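Side-chain contacts in citryl-CoA lyase (Hydrogenobacter thermophilus, PDB 6HXP), which probably cleaves citryl-CoA to acetyl-CoA and oxaloacetate, as a coenzyme A-binding, four-chain member of the citrate synthase family: residues Pro147-Leu152 against Asp189-Ala194; Val86-Gly91 against Gly213-Leu218; Arg108-Gly113 against Ile195-Gly200; Ser76-Gly81 against Ala220-Glu225. All coordinates share one frame; numbering follows the deposited sequence.

Contact 1. Residues Pro147-Leu152 against Asp189-Ala194; sequences PRTKRL and DGAIAA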
loop_
_atom_site.group_PDB
_atom_site.type_symbol
_atom_site.label_atom_id
_atom_site.label_comp_id
_atom_site.label_asym_id
_atom_site.label_seq_id
_atom_site.Cartn_x
_atom_site.Cartn_y
_atom_site.Cartn_z
ATOM N N PRO A 147 25.160 17.292 -12.411
ATOM C CA PRO A 147 24.597 18.092 -13.515
ATOM C C PRO A 147 23.130 18.460 -13.317
ATOM O O PRO A 147 22.668 19.467 -13.822
ATOM C CB PRO A 147 24.799 17.234 -14.755
ATOM C CG PRO A 147 25.306 15.971 -14.322
ATOM C CD PRO A 147 25.666 15.990 -12.883
ATOM N N ARG A 148 22.413 17.670 -12.536
ATOM C CA ARG A 148 21.006 17.938 -12.286
ATOM C C ARG A 148 20.851 19.145 -11.358
ATOM O O ARG A 148 19.958 19.980 -11.537
ATOM C CB ARG A 148 20.342 16.706 -11.697
ATOM C CG ARG A 148 20.464 15.470 -12.596
ATOM C CD ARG A 148 20.208 14.174 -11.870
ATOM N NE ARG A 148 21.160 13.963 -10.778
ATOM C CZ ARG A 148 21.041 12.978 -9.893
ATOM N NH1 ARG A 148 20.064 12.085 -10.011
ATOM N NH2 ARG A 148 21.891 12.884 -8.879
ATOM N N THR A 149 21.766 19.257 -10.387
ATOM C CA THR A 149 21.811 20.422 -9.527
ATOM C C THR A 149 22.216 21.649 -10.349
ATOM O O THR A 149 21.590 22.699 -10.211
ATOM C CB THR A 149 22.846 20.207 -8.444
ATOM O OG1 THR A 149 22.356 19.162 -7.607
ATOM C CG2 THR A 149 23.095 21.476 -7.604
ATOM N N LYS A 150 23.255 21.518 -11.181
ATOM C CA LYS A 150 23.736 22.636 -11.997
ATOM C C LYS A 150 22.611 23.148 -12.891
ATOM O O LYS A 150 22.431 24.351 -12.997
ATOM C CB LYS A 150 24.948 22.235 -12.845
ATOM C CG LYS A 150 25.506 23.427 -13.636
ATOM C CD LYS A 150 26.814 23.127 -14.290
ATOM C CE LYS A 150 27.453 24.387 -14.840
ATOM N NZ LYS A 150 26.610 25.048 -15.879
ATOM N N ARG A 151 21.836 22.262 -13.495
ATOM C CA ARG A 151 20.766 22.703 -14.379
ATOM C C ARG A 151 19.723 23.524 -13.600
ATOM O O ARG A 151 19.301 24.599 -14.052
ATOM C CB ARG A 151 20.109 21.492 -15.042
ATOM C CG ARG A 151 18.940 21.809 -15.981
ATOM C CD ARG A 151 19.387 22.680 -17.117
ATOM N NE ARG A 151 18.268 22.903 -18.022
ATOM C CZ ARG A 151 18.172 23.949 -18.826
ATOM N NH1 ARG A 151 19.148 24.855 -18.869
ATOM N NH2 ARG A 151 17.089 24.117 -19.580
ATOM N N LEU A 152 19.310 23.003 -12.445
ATOM C CA LEU A 152 18.311 23.683 -11.620
ATOM C C LEU A 152 18.826 25.048 -11.111
ATOM O O LEU A 152 18.074 26.030 -11.112
ATOM C CB LEU A 152 17.895 22.821 -10.453
ATOM C CG LEU A 152 16.950 21.693 -10.807
ATOM C CD1 LEU A 152 16.849 20.705 -9.644
ATOM C CD2 LEU A 152 15.535 22.235 -11.146
ATOM N N ASP A 189 18.944 15.991 -4.598
ATOM C CA ASP A 189 18.033 16.074 -3.442
ATOM C C ASP A 189 18.280 17.403 -2.711
ATOM O O ASP A 189 17.330 18.084 -2.319
ATOM C CB ASP A 189 18.272 14.948 -2.418
ATOM C CG ASP A 189 17.973 13.558 -2.891
ATOM O OD1 ASP A 189 17.073 13.408 -3.725
ATOM O OD2 ASP A 189 18.632 12.601 -2.387
ATOM N N GLY A 190 19.546 17.746 -2.503
ATOM C CA GLY A 190 19.879 19.007 -1.858
ATOM C C GLY A 190 19.415 20.196 -2.696
ATOM O O GLY A 190 18.949 21.207 -2.165
ATOM N N ALA A 191 19.549 20.101 -4.039
ATOM C CA ALA A 191 19.131 21.190 -4.959
ATOM C C ALA A 191 17.615 21.433 -4.883
ATOM O O ALA A 191 17.166 22.578 -4.700
ATOM C CB ALA A 191 19.520 20.843 -6.376
ATOM N N ILE A 192 16.827 20.364 -4.954
ATOM C CA ILE A 192 15.370 20.503 -4.833
ATOM C C ILE A 192 15.008 21.012 -3.454
ATOM O O ILE A 192 14.156 21.886 -3.298
ATOM C CB ILE A 192 14.712 19.156 -5.162
ATOM C CG1 ILE A 192 14.901 18.860 -6.658
ATOM C CG2 ILE A 192 13.265 19.185 -4.773
ATOM C CD1 ILE A 192 14.481 17.502 -7.042
ATOM N N ALA A 193 15.671 20.499 -2.414
ATOM C CA ALA A 193 15.432 20.990 -1.069
ATOM C C ALA A 193 15.719 22.506 -0.967
ATOM O O ALA A 193 14.943 23.230 -0.339
ATOM C CB ALA A 193 16.306 20.234 -0.073
ATOM N N ALA A 194 16.823 22.994 -1.589
ATOM C CA ALA A 194 17.139 24.401 -1.540
ATOM C C ALA A 194 16.071 25.230 -2.240
ATOM O O ALA A 194 15.643 26.274 -1.737
ATOM C CB ALA A 194 18.477 24.646 -2.216
#

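Contact 2. Residues Val86-Gly91 against Gly213-Leu218; sequences VGVAAG and GRVPGL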
loop_
_atom_site.group_PDB
_atom_site.type_symbol
_atom_site.label_atom_id
_atom_site.label_comp_id
_atom_site.label_asym_id
_atom_site.label_seq_id
_atom_site.Cartn_x
_atom_site.Cartn_y
_atom_site.Cartn_z
ATOM N N VAL A 86 -2.843 0.083 -7.919
ATOM C CA VAL A 86 -2.226 -0.741 -6.894
ATOM C C VAL A 86 -0.714 -0.838 -7.115
ATOM O O VAL A 86 0.078 -0.666 -6.184
ATOM C CB VAL A 86 -2.909 -2.105 -6.853
ATOM C CG1 VAL A 86 -2.227 -3.047 -5.850
ATOM C CG2 VAL A 86 -4.395 -1.998 -6.544
ATOM N N GLY A 87 -0.275 -1.025 -8.371
ATOM C CA GLY A 87 1.141 -1.027 -8.648
ATOM C C GLY A 87 1.780 0.325 -8.350
ATOM O O GLY A 87 2.863 0.422 -7.779
ATOM N N VAL A 88 1.094 1.432 -8.768
ATOM C CA VAL A 88 1.688 2.736 -8.513
ATOM C C VAL A 88 1.840 2.982 -7.026
ATOM O O VAL A 88 2.866 3.467 -6.548
ATOM C CB VAL A 88 0.847 3.842 -9.175
ATOM C CG1 VAL A 88 1.310 5.238 -8.736
ATOM C CG2 VAL A 88 0.903 3.711 -10.697
ATOM N N ALA A 89 0.809 2.652 -6.254
ATOM C CA ALA A 89 0.878 2.811 -4.804
ATOM C C ALA A 89 2.041 2.064 -4.202
ATOM O O ALA A 89 2.725 2.581 -3.326
ATOM C CB ALA A 89 -0.413 2.345 -4.154
ATOM N N ALA A 90 2.317 0.843 -4.680
ATOM C CA ALA A 90 3.447 0.078 -4.153
ATOM C C ALA A 90 4.758 0.781 -4.407
ATOM O O ALA A 90 5.653 0.794 -3.560
ATOM C CB ALA A 90 3.454 -1.306 -4.781
ATOM N N GLY A 91 4.867 1.430 -5.567
ATOM C CA GLY A 91 6.042 2.238 -5.831
ATOM C C GLY A 91 6.223 3.383 -4.866
ATOM O O GLY A 91 7.318 3.655 -4.382
ATOM N N GLY A 213 6.264 14.456 -8.495
ATOM C CA GLY A 213 7.088 14.439 -9.699
ATOM C C GLY A 213 7.281 13.062 -10.254
ATOM O O GLY A 213 7.310 12.908 -11.475
ATOM N N ARG A 214 7.492 12.072 -9.397
ATOM C CA ARG A 214 7.833 10.698 -9.848
ATOM C C ARG A 214 6.637 9.824 -10.186
ATOM O O ARG A 214 6.770 8.827 -10.922
ATOM C CB ARG A 214 8.709 10.030 -8.804
ATOM C CG ARG A 214 9.157 8.597 -9.071
ATOM C CD ARG A 214 9.963 8.430 -10.336
ATOM N NE ARG A 214 11.158 9.278 -10.338
ATOM C CZ ARG A 214 12.318 9.010 -9.743
ATOM N NH1 ARG A 214 12.525 7.821 -9.154
ATOM N NH2 ARG A 214 13.301 9.907 -9.761
ATOM N N VAL A 215 5.448 10.126 -9.632
ATOM C CA VAL A 215 4.282 9.282 -9.923
ATOM C C VAL A 215 4.034 9.125 -11.427
ATOM O O VAL A 215 3.682 8.015 -11.828
ATOM C CB VAL A 215 3.040 9.792 -9.136
ATOM C CG1 VAL A 215 1.728 9.391 -9.805
ATOM C CG2 VAL A 215 3.090 9.240 -7.715
ATOM N N PRO A 216 4.215 10.129 -12.297
ATOM C CA PRO A 216 4.047 9.864 -13.725
ATOM C C PRO A 216 4.977 8.753 -14.223
ATOM O O PRO A 216 4.556 7.946 -15.031
ATOM C CB PRO A 216 4.339 11.193 -14.385
ATOM C CG PRO A 216 3.984 12.226 -13.317
ATOM C CD PRO A 216 4.449 11.562 -12.035
ATOM N N GLY A 217 6.210 8.726 -13.760
ATOM C CA GLY A 217 7.126 7.651 -14.120
ATOM C C GLY A 217 6.612 6.306 -13.619
ATOM O O GLY A 217 6.649 5.305 -14.352
ATOM N N LEU A 218 6.109 6.259 -12.371
ATOM C CA LEU A 218 5.555 4.997 -11.871
ATOM C C LEU A 218 4.384 4.537 -12.724
ATOM O O LEU A 218 4.229 3.343 -12.986
ATOM C CB LEU A 218 5.154 5.097 -10.419
ATOM C CG LEU A 218 6.302 5.368 -9.431
ATOM C CD1 LEU A 218 5.748 5.628 -8.025
ATOM C CD2 LEU A 218 7.304 4.234 -9.433
#

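Contact 3. Residues Arg108-Gly113 against Ile195-Gly200; sequences RFIQEG and IASEMG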
loop_
_atom_site.group_PDB
_atom_site.type_symbol
_atom_site.label_atom_id
_atom_site.label_comp_id
_atom_site.label_asym_id
_atom_site.label_seq_id
_atom_site.Cartn_x
_atom_site.Cartn_y
_atom_site.Cartn_z
ATOM N N ARG A 108 15.341 20.657 6.044
ATOM C CA ARG A 108 15.484 21.087 7.445
ATOM C C ARG A 108 16.870 21.674 7.681
ATOM O O ARG A 108 17.016 22.724 8.303
ATOM C CB ARG A 108 15.244 19.878 8.351
ATOM C CG ARG A 108 15.128 20.240 9.802
ATOM C CD ARG A 108 14.838 19.015 10.641
ATOM N NE ARG A 108 14.473 19.440 11.997
ATOM C CZ ARG A 108 14.096 18.611 12.964
ATOM N NH1 ARG A 108 14.098 17.301 12.762
ATOM N NH2 ARG A 108 13.741 19.086 14.151
ATOM N N PHE A 109 17.899 20.995 7.161
ATOM C CA PHE A 109 19.282 21.445 7.313
ATOM C C PHE A 109 19.498 22.841 6.670
ATOM O O PHE A 109 20.084 23.723 7.301
ATOM C CB PHE A 109 20.225 20.430 6.649
ATOM C CG PHE A 109 21.643 20.920 6.502
ATOM C CD1 PHE A 109 22.441 21.101 7.608
ATOM C CD2 PHE A 109 22.156 21.242 5.255
ATOM C CE1 PHE A 109 23.749 21.584 7.478
ATOM C CE2 PHE A 109 23.458 21.723 5.119
ATOM C CZ PHE A 109 24.243 21.906 6.236
ATOM N N ILE A 110 19.042 23.018 5.430
ATOM C CA ILE A 110 19.186 24.273 4.720
ATOM C C ILE A 110 18.406 25.387 5.421
ATOM O O ILE A 110 18.939 26.486 5.625
ATOM C CB ILE A 110 18.786 24.128 3.237
ATOM C CG1 ILE A 110 19.789 23.226 2.518
ATOM C CG2 ILE A 110 18.711 25.502 2.560
ATOM C CD1 ILE A 110 19.309 22.730 1.208
ATOM N N GLN A 111 17.170 25.106 5.835
ATOM C CA GLN A 111 16.371 26.139 6.499
ATOM C C GLN A 111 16.928 26.494 7.856
ATOM O O GLN A 111 17.027 27.677 8.178
ATOM C CB GLN A 111 14.912 25.723 6.588
ATOM C CG GLN A 111 14.260 25.685 5.219
ATOM C CD GLN A 111 12.841 25.221 5.330
ATOM O OE1 GLN A 111 12.168 25.536 6.316
ATOM N NE2 GLN A 111 12.315 24.581 4.288
ATOM N N GLU A 112 17.315 25.490 8.641
ATOM C CA GLU A 112 17.890 25.776 9.955
ATOM C C GLU A 112 19.248 26.452 9.836
ATOM O O GLU A 112 19.565 27.330 10.639
ATOM C CB GLU A 112 17.919 24.510 10.830
ATOM C CG GLU A 112 16.512 24.101 11.246
ATOM C CD GLU A 112 16.383 22.856 12.101
ATOM O OE1 GLU A 112 17.417 22.213 12.383
ATOM O OE2 GLU A 112 15.238 22.515 12.476
ATOM N N GLY A 113 20.014 26.087 8.814
ATOM C CA GLY A 113 21.313 26.686 8.534
ATOM C C GLY A 113 21.190 28.159 8.236
ATOM O O GLY A 113 21.882 28.965 8.856
ATOM N N ILE A 195 15.616 24.764 -3.392
ATOM C CA ILE A 195 14.634 25.506 -4.190
ATOM C C ILE A 195 13.287 25.522 -3.460
ATOM O O ILE A 195 12.657 26.564 -3.384
ATOM C CB ILE A 195 14.550 24.882 -5.586
ATOM C CG1 ILE A 195 15.854 25.210 -6.353
ATOM C CG2 ILE A 195 13.332 25.379 -6.378
ATOM C CD1 ILE A 195 16.152 24.292 -7.399
ATOM N N ALA A 196 12.851 24.379 -2.927
ATOM C CA ALA A 196 11.584 24.334 -2.208
ATOM C C ALA A 196 11.678 25.213 -0.953
ATOM O O ALA A 196 10.700 25.851 -0.565
ATOM C CB ALA A 196 11.237 22.904 -1.824
ATOM N N SER A 197 12.849 25.273 -0.326
ATOM C CA SER A 197 13.047 26.147 0.836
ATOM C C SER A 197 12.999 27.600 0.448
ATOM O O SER A 197 12.408 28.412 1.154
ATOM C CB SER A 197 14.356 25.814 1.541
ATOM O OG SER A 197 14.375 24.487 2.054
ATOM N N GLU A 198 13.582 27.934 -0.717
ATOM C CA GLU A 198 13.546 29.302 -1.254
ATOM C C GLU A 198 12.097 29.754 -1.456
ATOM O O GLU A 198 11.808 30.963 -1.318
ATOM C CB GLU A 198 14.328 29.400 -2.566
ATOM C CG GLU A 198 14.881 30.786 -2.822
ATOM C CD GLU A 198 16.163 30.991 -2.047
ATOM O OE1 GLU A 198 17.227 30.566 -2.558
ATOM O OE2 GLU A 198 16.087 31.381 -0.861
ATOM N N MET A 199 11.194 28.812 -1.839
ATOM C CA MET A 199 9.747 29.043 -2.013
ATOM C C MET A 199 8.996 29.155 -0.673
ATOM O O MET A 199 7.798 29.405 -0.689
ATOM C CB MET A 199 9.091 27.889 -2.810
ATOM C CG MET A 199 9.497 27.811 -4.253
ATOM S SD MET A 199 8.931 26.285 -4.974
ATOM C CE MET A 199 9.532 26.421 -6.648
ATOM N N GLY A 200 9.657 28.912 0.465
ATOM C CA GLY A 200 9.017 28.981 1.762
ATOM C C GLY A 200 8.233 27.751 2.190
ATOM O O GLY A 200 7.418 27.847 3.117
#

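Contact 4. Residues Ser76-Gly81 against Ala220-Glu225; sequences SVASGG and AHVYEE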
loop_
_atom_site.group_PDB
_atom_site.type_symbol
_atom_site.label_atom_id
_atom_site.label_comp_id
_atom_site.label_asym_id
_atom_site.label_seq_id
_atom_site.Cartn_x
_atom_site.Cartn_y
_atom_site.Cartn_z
ATOM N N SER A 76 6.607 -5.346 -9.750
ATOM C CA SER A 76 6.394 -6.668 -9.139
ATOM C C SER A 76 4.939 -6.772 -8.663
ATOM O O SER A 76 4.291 -7.787 -8.918
ATOM C CB SER A 76 7.349 -6.913 -7.968
ATOM O OG SER A 76 8.678 -6.924 -8.459
ATOM N N VAL A 77 4.390 -5.738 -8.026
ATOM C CA VAL A 77 2.980 -5.759 -7.644
ATOM C C VAL A 77 2.073 -5.860 -8.887
ATOM O O VAL A 77 1.143 -6.649 -8.904
ATOM C CB VAL A 77 2.669 -4.559 -6.751
ATOM C CG1 VAL A 77 1.177 -4.335 -6.613
ATOM C CG2 VAL A 77 3.293 -4.788 -5.375
ATOM N N ALA A 78 2.386 -5.113 -9.952
ATOM C CA ALA A 78 1.619 -5.224 -11.178
ATOM C C ALA A 78 1.685 -6.660 -11.720
ATOM O O ALA A 78 0.653 -7.219 -12.138
ATOM C CB ALA A 78 2.205 -4.278 -12.220
ATOM N N SER A 79 2.867 -7.269 -11.680
ATOM C CA SER A 79 3.093 -8.649 -12.146
ATOM C C SER A 79 2.216 -9.680 -11.392
ATOM O O SER A 79 1.865 -10.752 -11.936
ATOM C CB SER A 79 4.568 -9.000 -12.024
ATOM O OG SER A 79 4.882 -10.169 -12.796
ATOM N N GLY A 80 1.899 -9.383 -10.128
ATOM C CA GLY A 80 1.019 -10.235 -9.353
ATOM C C GLY A 80 -0.426 -10.220 -9.860
ATOM O O GLY A 80 -1.249 -11.036 -9.416
ATOM N N GLY A 81 -0.752 -9.313 -10.775
ATOM C CA GLY A 81 -2.067 -9.217 -11.414
ATOM C C GLY A 81 -2.957 -8.232 -10.691
ATOM O O GLY A 81 -3.939 -8.579 -10.029
ATOM N N ALA A 220 3.913 5.161 -15.863
ATOM C CA ALA A 220 4.472 4.608 -17.097
ATOM C C ALA A 220 5.021 3.189 -16.914
ATOM O O ALA A 220 4.792 2.315 -17.758
ATOM C CB ALA A 220 5.547 5.527 -17.645
ATOM N N HIS A 221 5.751 2.969 -15.826
ATOM C CA HIS A 221 6.345 1.653 -15.543
ATOM C C HIS A 221 5.270 0.580 -15.300
ATOM O O HIS A 221 5.384 -0.524 -15.806
ATOM C CB HIS A 221 7.284 1.737 -14.331
ATOM C CG HIS A 221 8.624 2.257 -14.707
ATOM N ND1 HIS A 221 9.602 1.435 -15.251
ATOM C CD2 HIS A 221 9.096 3.539 -14.675
ATOM C CE1 HIS A 221 10.630 2.240 -15.524
ATOM N NE2 HIS A 221 10.367 3.518 -15.222
ATOM N N VAL A 222 4.255 0.912 -14.516
ATOM C CA VAL A 222 3.217 -0.060 -14.241
ATOM C C VAL A 222 2.409 -0.373 -15.489
ATOM O O VAL A 222 2.099 -1.525 -15.779
ATOM C CB VAL A 222 2.337 0.434 -13.080
ATOM C CG1 VAL A 222 1.119 -0.483 -12.883
ATOM C CG2 VAL A 222 3.152 0.505 -11.816
ATOM N N TYR A 223 2.085 0.661 -16.256
ATOM C CA TYR A 223 1.353 0.440 -17.509
ATOM C C TYR A 223 2.195 -0.463 -18.436
ATOM O O TYR A 223 1.673 -1.366 -19.090
ATOM C CB TYR A 223 1.042 1.791 -18.178
ATOM C CG TYR A 223 0.466 1.653 -19.565
ATOM C CD1 TYR A 223 -0.884 1.367 -19.763
ATOM C CD2 TYR A 223 1.277 1.752 -20.682
ATOM C CE1 TYR A 223 -1.406 1.230 -21.057
ATOM C CE2 TYR A 223 0.785 1.495 -21.957
ATOM C CZ TYR A 223 -0.561 1.275 -22.138
ATOM O OH TYR A 223 -0.985 1.074 -23.441
ATOM N N GLU A 224 3.483 -0.181 -18.565
ATOM C CA GLU A 224 4.349 -0.988 -19.413
ATOM C C GLU A 224 4.376 -2.442 -18.929
ATOM O O GLU A 224 4.238 -3.383 -19.731
ATOM C CB GLU A 224 5.754 -0.377 -19.457
ATOM C CG GLU A 224 6.645 -1.080 -20.465
ATOM C CD GLU A 224 8.017 -0.468 -20.566
ATOM O OE1 GLU A 224 8.702 -0.351 -19.533
ATOM O OE2 GLU A 224 8.405 -0.067 -21.692
ATOM N N GLU A 225 4.489 -2.653 -17.603
ATOM C CA GLU A 225 4.515 -4.014 -17.090
ATOM C C GLU A 225 3.177 -4.741 -17.421
ATOM O O GLU A 225 3.183 -5.905 -17.820
ATOM C CB GLU A 225 4.713 -4.010 -15.575
ATOM C CG GLU A 225 4.964 -5.392 -14.986
ATOM C CD GLU A 225 6.292 -6.017 -15.370
ATOM O OE1 GLU A 225 7.276 -5.258 -15.564
ATOM O OE2 GLU A 225 6.367 -7.271 -15.454
HETATM O O HOH W 1 4.547 -9.157 -15.279
#

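Contact 1. Residues Pro147-Leu152 against Asp189-Ala194
The methyl of Ala191 is received by the forked end of Thr149, and this is the tight half of the contact: Ala191 CB lies 3.5 Å from Thr149 OG1 and 3.8 Å from Thr149 CG2. A chi1 of -67° puts CG2 anti to the backbone N and OG1 anti to the carbonyl carbon, which turns both branches to the methyl. Thr149 OG1 is also hydrogen-bonded to the carbonyl O of Leu186, so Thr149 packs on helix 188-198 through Ala191 and bonds to the chain leading into it. One turn on, Leu152 CD1 reaches Ile192 CG1 at 4.0 Å and Ala191 CB at 4.2 Å, ordinary apolar distances, with the Leu152 and Ile192 side chains at a slant to each other. The segment axes approach to 9.0 Å and run nearly parallel, 23° apart, a close helix pair within the all-helical body of the citrate synthase fold; Ala191 is the small residue at its closest CA pair, with Thr149, at 5.4 Å. The faces of the first helix turned from this buried seam are more polar and more open to solvent. Exposed Lys150 pairs with Asp154, while partly exposed Arg151 bonds to the carbonyl of Val28 of a neighbouring subunit.

Contact 2. Residues Val86-Gly91 against Gly213-Leu218
With chi1 at -64°, Leu218 carries CG opposite its own carbonyl carbon, and with the chain extended at chi2 its CD1 reaches over the backbone of helix 84-93. There CD1 lies 3.9 Å from both Val88 O and Gly91 C, so the leucine packs on main chain as well as on side chains. Val88, whose CG1 stands anti to its backbone N (chi1 171°), sets that methyl 4.2 Å from Leu218 CB. The same Val88 CG1 also meets Val215 CG1 at 4.3 Å, three residues before Leu218 on helix 206-228, while Val88 CG2 lies 4.1 Å from Leu218 O. Gly91, with no side chain, lets Leu218 CD1 come down onto its carbonyl carbon. Between the two touching residues of the second helix sits Pro216, and the helix is kinked here, since the N atoms of Pro216 and Gly217 make no bond to the preceding turn. The seam is wholly buried and holds no hydrogen bond between the segments; Ile211 of a neighbouring subunit packs on both Val88 and Val215. The axes lie 9.6 Å apart and cross at 134°, an apolar helix crossing in the helical, subunit-facing core of the citrate synthase fold, away from the coenzyme A site.

Contact 3. Residues Arg108-Gly113 against Ile195-Gly200
Gln111 NE2 donates to Ser197 OG at 3.0 Å, the one hydrogen bond between these segments. The N-H...O angle is 160° and the serine oxygen lies only 5° out of the glutamine amide plane, so an amide N-H is aimed almost straight at the hydroxyl. The aliphatic part of the glutamine lies alongside the same group, with Gln111 CG 3.7 Å from Ser197 CB; Ile110 CG2 adds a looser approach to Ser197 OG at 4.5 Å. Reach comes from the chain beyond Gln111 CG being extended (chi2 178°), which takes the amide across from helix 101-116 to helix 188-198.

In the second shell, both polar groups have their stronger partners outside the contact. For Ser197 OG this is the carbonyl O of Ala193, one turn back in its own helix, and for Gln111 NE2 it is the carbonyl O of Phe201. That carbonyl follows Gly200, whose positive phi closes the helix end in a Schellman motif, with Gly200 N bonded to Ser197 O at 2.9 Å. Around them, His165 of helix 164-180 packs on both Ile110 and Ser197.

Chemically, a single neutral amide nitrogen ties the last turn of one helix and the chain leaving it to the side of another, and the buried serine hydroxyl, bonded to two different helices, is probably held in a fixed rotation.

Contact 4. Residues Ser76-Gly81 against Ala220-Glu225
This is a mixed contact, apolar at one end and water-bridged at the other, where the last turn of helix 69-79 packs on the long helix 206-228 in the helical citrate synthase fold, with the centre of the contact about 21 Å from that of the chain. Ala78 is the apolar half. Its methyl points at the second helix and fits between two residues three apart on it: Ala78 CB lies 4.0 Å from Val222 CG1 and 4.1 Å from Glu225 CG.

Glu225 then bends away from that methyl. A chi1 of -171°, with CG anti to the backbone N, sets CG against Ala78 CB, and the bend at chi2 (68°) turns the carboxylate off to the polar side. There Glu225 OE1 forms a salt bridge with Arg75, and Glu225 OE2 with Lys234, so two cations from different parts of the chain share this buried carboxylate and would be expected to favour its charged form. Ser79 OG accepts a bond from the backbone N of Lys234, so serine and glutamate both hold this lysine, one by its main chain and the other by its side-chain NZ. Gly81 leaves helical angles with positive phi.

Directly, Ser79 OG and Glu225 OE2 stay 4.2 Å apart; a water spans them, lying 2.7 Å from Ser79 OG and 2.6 Å from Glu225 OE2, to which it probably donates.

Two pairs emerge. Contacts 1 and 3 share helix 188-198 and have centres 13 Å apart, touching where Ile110 CD1 packs 3.7 Å from Gly190 O and where Leu152 CB meets Ile195 CD1 at 3.8 Å. Contacts 2 and 4 share helix 206-228, with centres 10 Å apart and Ala90 CB 3.5 Å from Val77 CG2. The pairs lie on opposite sides of the chain's centre; contacts 3 and 4 are about 36 Å apart between centres. The first pair lies nearer the cofactor, in a second layer: the side chains of Thr149 and Ile110 are about 11 and 10 Å from bound coenzyme A, and that of Ile110 is about 5 Å from that of CoA-binding Tyr137, whereas contacts 2 and 4 lie away from it.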